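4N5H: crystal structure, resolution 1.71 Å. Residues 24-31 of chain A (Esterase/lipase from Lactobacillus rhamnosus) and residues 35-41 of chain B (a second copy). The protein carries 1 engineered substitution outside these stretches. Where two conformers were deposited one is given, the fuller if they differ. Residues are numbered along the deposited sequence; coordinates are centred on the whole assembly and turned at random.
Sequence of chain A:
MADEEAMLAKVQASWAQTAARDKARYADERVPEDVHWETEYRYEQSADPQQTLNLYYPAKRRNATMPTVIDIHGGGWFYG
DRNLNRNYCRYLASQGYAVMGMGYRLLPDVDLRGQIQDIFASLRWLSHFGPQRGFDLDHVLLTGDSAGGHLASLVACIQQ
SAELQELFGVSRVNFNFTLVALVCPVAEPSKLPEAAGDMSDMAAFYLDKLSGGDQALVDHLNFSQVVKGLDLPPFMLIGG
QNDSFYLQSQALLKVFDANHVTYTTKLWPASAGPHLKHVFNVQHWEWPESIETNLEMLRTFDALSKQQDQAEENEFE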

# COMPACT_ATOMS: atom_id res chain seq x y z
N ALA A 24 -7.42 -8.08 8.24
CA ALA A 24 -7.73 -6.74 8.86
C ALA A 24 -6.61 -6.44 9.88
O ALA A 24 -6.03 -5.34 9.93
CB ALA A 24 -9.10 -6.72 9.55
N ARG A 25 -6.24 -7.48 10.64
CA ARG A 25 -5.14 -7.28 11.67
C ARG A 25 -3.86 -6.90 11.00
O ARG A 25 -3.17 -5.95 11.48
CB ARG A 25 -4.96 -8.54 12.50
CG ARG A 25 -3.82 -8.40 13.53
CD ARG A 25 -3.53 -9.73 14.26
NE ARG A 25 -4.78 -10.29 14.64
CZ ARG A 25 -5.34 -11.39 14.13
NH1 ARG A 25 -4.66 -12.15 13.36
NH2 ARG A 25 -6.59 -11.66 14.42
N TYR A 26 -3.39 -7.61 9.95
CA TYR A 26 -2.15 -7.31 9.32
C TYR A 26 -2.18 -5.96 8.59
O TYR A 26 -1.15 -5.31 8.47
CB TYR A 26 -1.85 -8.33 8.28
CG TYR A 26 -1.00 -9.36 8.89
CD1 TYR A 26 0.38 -9.12 8.93
CD2 TYR A 26 -1.50 -10.62 9.31
CE1 TYR A 26 1.25 -10.06 9.47
CE2 TYR A 26 -0.60 -11.60 9.81
CZ TYR A 26 0.77 -11.29 9.91
OH TYR A 26 1.75 -12.10 10.40
N ALA A 27 -3.37 -5.51 8.18
CA ALA A 27 -3.41 -4.19 7.51
C ALA A 27 -3.09 -3.12 8.48
O ALA A 27 -2.50 -2.12 8.03
CB ALA A 27 -4.79 -3.90 6.91
N ASP A 28 -3.34 -3.32 9.76
CA ASP A 28 -3.06 -2.26 10.67
C ASP A 28 -1.79 -2.38 11.55
O ASP A 28 -1.23 -1.41 12.00
CB ASP A 28 -4.18 -2.18 11.59
CG ASP A 28 -5.44 -1.59 10.94
OD1 ASP A 28 -5.36 -0.83 9.97
OD2 ASP A 28 -6.48 -1.98 11.40
N GLU A 29 -1.42 -3.60 11.84
CA GLU A 29 -0.42 -3.86 12.85
C GLU A 29 0.91 -3.29 12.46
O GLU A 29 1.37 -3.41 11.28
CB GLU A 29 -0.33 -5.38 13.05
CG GLU A 29 0.49 -5.76 14.26
CD GLU A 29 0.85 -7.23 14.39
OE1 GLU A 29 0.72 -8.06 13.46
OE2 GLU A 29 1.33 -7.57 15.50
N ARG A 30 1.61 -2.73 13.46
CA ARG A 30 3.01 -2.40 13.29
C ARG A 30 3.82 -3.59 12.82
O ARG A 30 3.64 -4.71 13.31
CB ARG A 30 3.59 -1.95 14.63
CG ARG A 30 4.98 -1.33 14.56
CD ARG A 30 5.40 -0.93 15.95
NE ARG A 30 6.83 -0.69 15.99
CZ ARG A 30 7.53 -0.68 17.08
NH1 ARG A 30 6.92 -0.79 18.26
NH2 ARG A 30 8.87 -0.50 17.01
N VAL A 31 4.74 -3.35 11.91
CA VAL A 31 5.65 -4.43 11.44
C VAL A 31 7.00 -4.30 12.09
O VAL A 31 7.53 -3.20 12.15
CB VAL A 31 5.81 -4.30 9.94
CG1 VAL A 31 6.75 -5.30 9.41
CG2 VAL A 31 4.46 -4.40 9.23
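Chain B (35-41) VHWETEY

The guanidinium of Arg30(A) lies flat on the imidazole of His36(B), two groups that can both carry positive charge: their centres are 3.7 Å apart, their planes are inclined by 15°, and the closest atoms, Arg30(A) NH1 and His36(B) ND1, are 3.5 Å apart. The approach is face to face, with ND1 over one face of the guanidinium and NH1 over one face of the ring, so the contact is a stack. Arg30(A) reaches this position with an almost fully extended side chain, chi1 to chi3 all t; its CA-to-CB bond points sideways, as does that of His36(B) (chi1 m), and in both residues the end of the side chain comes nearer.

Val35(B) to Tyr41(B) is strand, which continues beyond, and it runs past the end of a chain A helix and the loop that follows. The helix, which begins earlier in the chain, ends with Asp28(A); Glu29(A), at phi/psi -64/141, is the first residue to leave helical values, and the chain then continues extended through Val31(A). The two stretches run in opposite senses: Arg25(A) has its CA 7.7 Å from the CA of Glu40(B), Glu29(A) CA is 6.4 Å from Thr39(B) CA, and Arg30(A) CA is 6.9 Å from Trp37(B) CA. The strand's one backbone departure is Glu40(B), whose phi/psi of 61/40 is left-handed. The contact buries 412 Å² between the two stretches, both sides summed.

At the helical side of the contact, Arg25(A) NE donates to Glu40(B) OE1 at 2.8 Å, a hydrogen bond within a salt bridge. The carboxylate oxygen lies near the guanidinium plane, at its edge, and the N-H...O angle of 154° is fairly straight. The CA-to-CB bond of Glu40(B) points toward chain A, and chi1 and chi2 are both t, which carries its carboxylate out to the arginine.

Trp37(B) uses its indole differently. NE1 donates to the main-chain Asp28(A) O over 2.8 Å; the distance is short, but the angle of 124° makes the bond weak. The CA-to-CB bond of Asp28(A), the last helical residue, points toward the strand, and its CB packs 3.6 Å from Trp37(B) CZ2. The indole thus meets both the backbone and the side chain of one residue.

Between these contacts the fit is looser and water fills in. The CA-to-CB bond of Thr39(B) points toward chain A, yet its OG1 comes no closer than 4.2 Å to Glu29(A) CA, and the CA-to-CB bond of Glu29(A) points away. Water 3 lies 2.6 Å from Thr39(B) OG1 and donates to Arg25(A) O at 2.9 Å. Two more waters donate to Trp37(B) O, each at 2.9 Å: water 1 accepts from Arg30(A) N, water 2 from Arg30(A) NH1, again with both distances 2.9 Å. One strand carbonyl is therefore tied through water to both the backbone and the guanidinium of the arginine that stacks on the neighbouring histidine.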

# COMPACT_ATOMS: atom_id res chain seq x y z
N VAL B 35 5.39 7.77 15.89
CA VAL B 35 4.42 7.15 16.83
C VAL B 35 4.45 5.62 16.66
O VAL B 35 4.69 5.13 15.53
CB VAL B 35 3.02 7.68 16.52
CG1 VAL B 35 1.91 6.98 17.30
CG2 VAL B 35 3.01 9.18 16.86
N HIS B 36 4.24 4.93 17.77
CA HIS B 36 4.03 3.48 17.80
C HIS B 36 2.59 3.21 18.29
O HIS B 36 2.08 3.90 19.11
CB HIS B 36 4.96 2.80 18.79
CG HIS B 36 6.41 2.84 18.40
ND1 HIS B 36 7.43 2.56 19.29
CD2 HIS B 36 6.98 3.10 17.23
CE1 HIS B 36 8.59 2.69 18.66
NE2 HIS B 36 8.34 3.01 17.41
N TRP B 37 2.01 2.16 17.77
CA TRP B 37 0.68 1.75 18.23
C TRP B 37 0.69 0.21 18.54
O TRP B 37 1.45 -0.55 17.91
CB TRP B 37 -0.51 2.14 17.33
CG TRP B 37 -0.81 1.46 15.97
CD1 TRP B 37 0.01 0.74 15.19
CD2 TRP B 37 -2.06 1.59 15.20
NE1 TRP B 37 -0.59 0.40 14.04
CE2 TRP B 37 -1.86 0.92 13.99
CE3 TRP B 37 -3.29 2.24 15.43
CZ2 TRP B 37 -2.87 0.90 12.97
CZ3 TRP B 37 -4.34 2.10 14.47
CH2 TRP B 37 -4.11 1.46 13.26
N GLU B 38 -0.24 -0.17 19.43
CA GLU B 38 -0.50 -1.52 19.81
C GLU B 38 -2.01 -1.69 19.58
O GLU B 38 -2.79 -0.97 20.15
CB GLU B 38 -0.17 -1.69 21.30
CG GLU B 38 1.30 -1.52 21.65
CD GLU B 38 1.58 -1.29 23.13
OE1 GLU B 38 0.62 -1.25 23.95
OE2 GLU B 38 2.76 -0.98 23.51
N THR B 39 -2.36 -2.67 18.78
CA THR B 39 -3.72 -2.72 18.27
C THR B 39 -4.53 -3.91 18.77
O THR B 39 -3.95 -4.97 19.11
CB THR B 39 -3.74 -2.71 16.73
OG1 THR B 39 -2.96 -3.77 16.21
CG2 THR B 39 -3.22 -1.40 16.21
N GLU B 40 -5.85 -3.75 18.68
CA GLU B 40 -6.76 -4.90 18.79
C GLU B 40 -6.69 -5.64 20.13
O GLU B 40 -6.76 -6.86 20.25
CB GLU B 40 -6.49 -5.86 17.58
CG GLU B 40 -7.69 -6.80 17.33
CD GLU B 40 -7.32 -7.90 16.32
OE1 GLU B 40 -6.12 -8.29 16.15
OE2 GLU B 40 -8.28 -8.53 15.75
N TYR B 41 -6.58 -4.90 21.22
CA TYR B 41 -6.71 -5.52 22.47
C TYR B 41 -8.19 -5.75 22.82
O TYR B 41 -9.00 -4.79 22.83
CB TYR B 41 -6.19 -4.59 23.55
CG TYR B 41 -4.73 -4.34 23.71
CD1 TYR B 41 -4.10 -3.18 23.17
CD2 TYR B 41 -3.94 -5.21 24.42
CE1 TYR B 41 -2.78 -2.91 23.40
CE2 TYR B 41 -2.61 -4.94 24.63
CZ TYR B 41 -2.07 -3.76 24.17
OH TYR B 41 -0.73 -3.50 24.49
O HOH W 1 0.41 -2.48 16.07
O HOH W 2 4.10 -0.69 18.98
O HOH W 3 -4.04 -4.73 14.00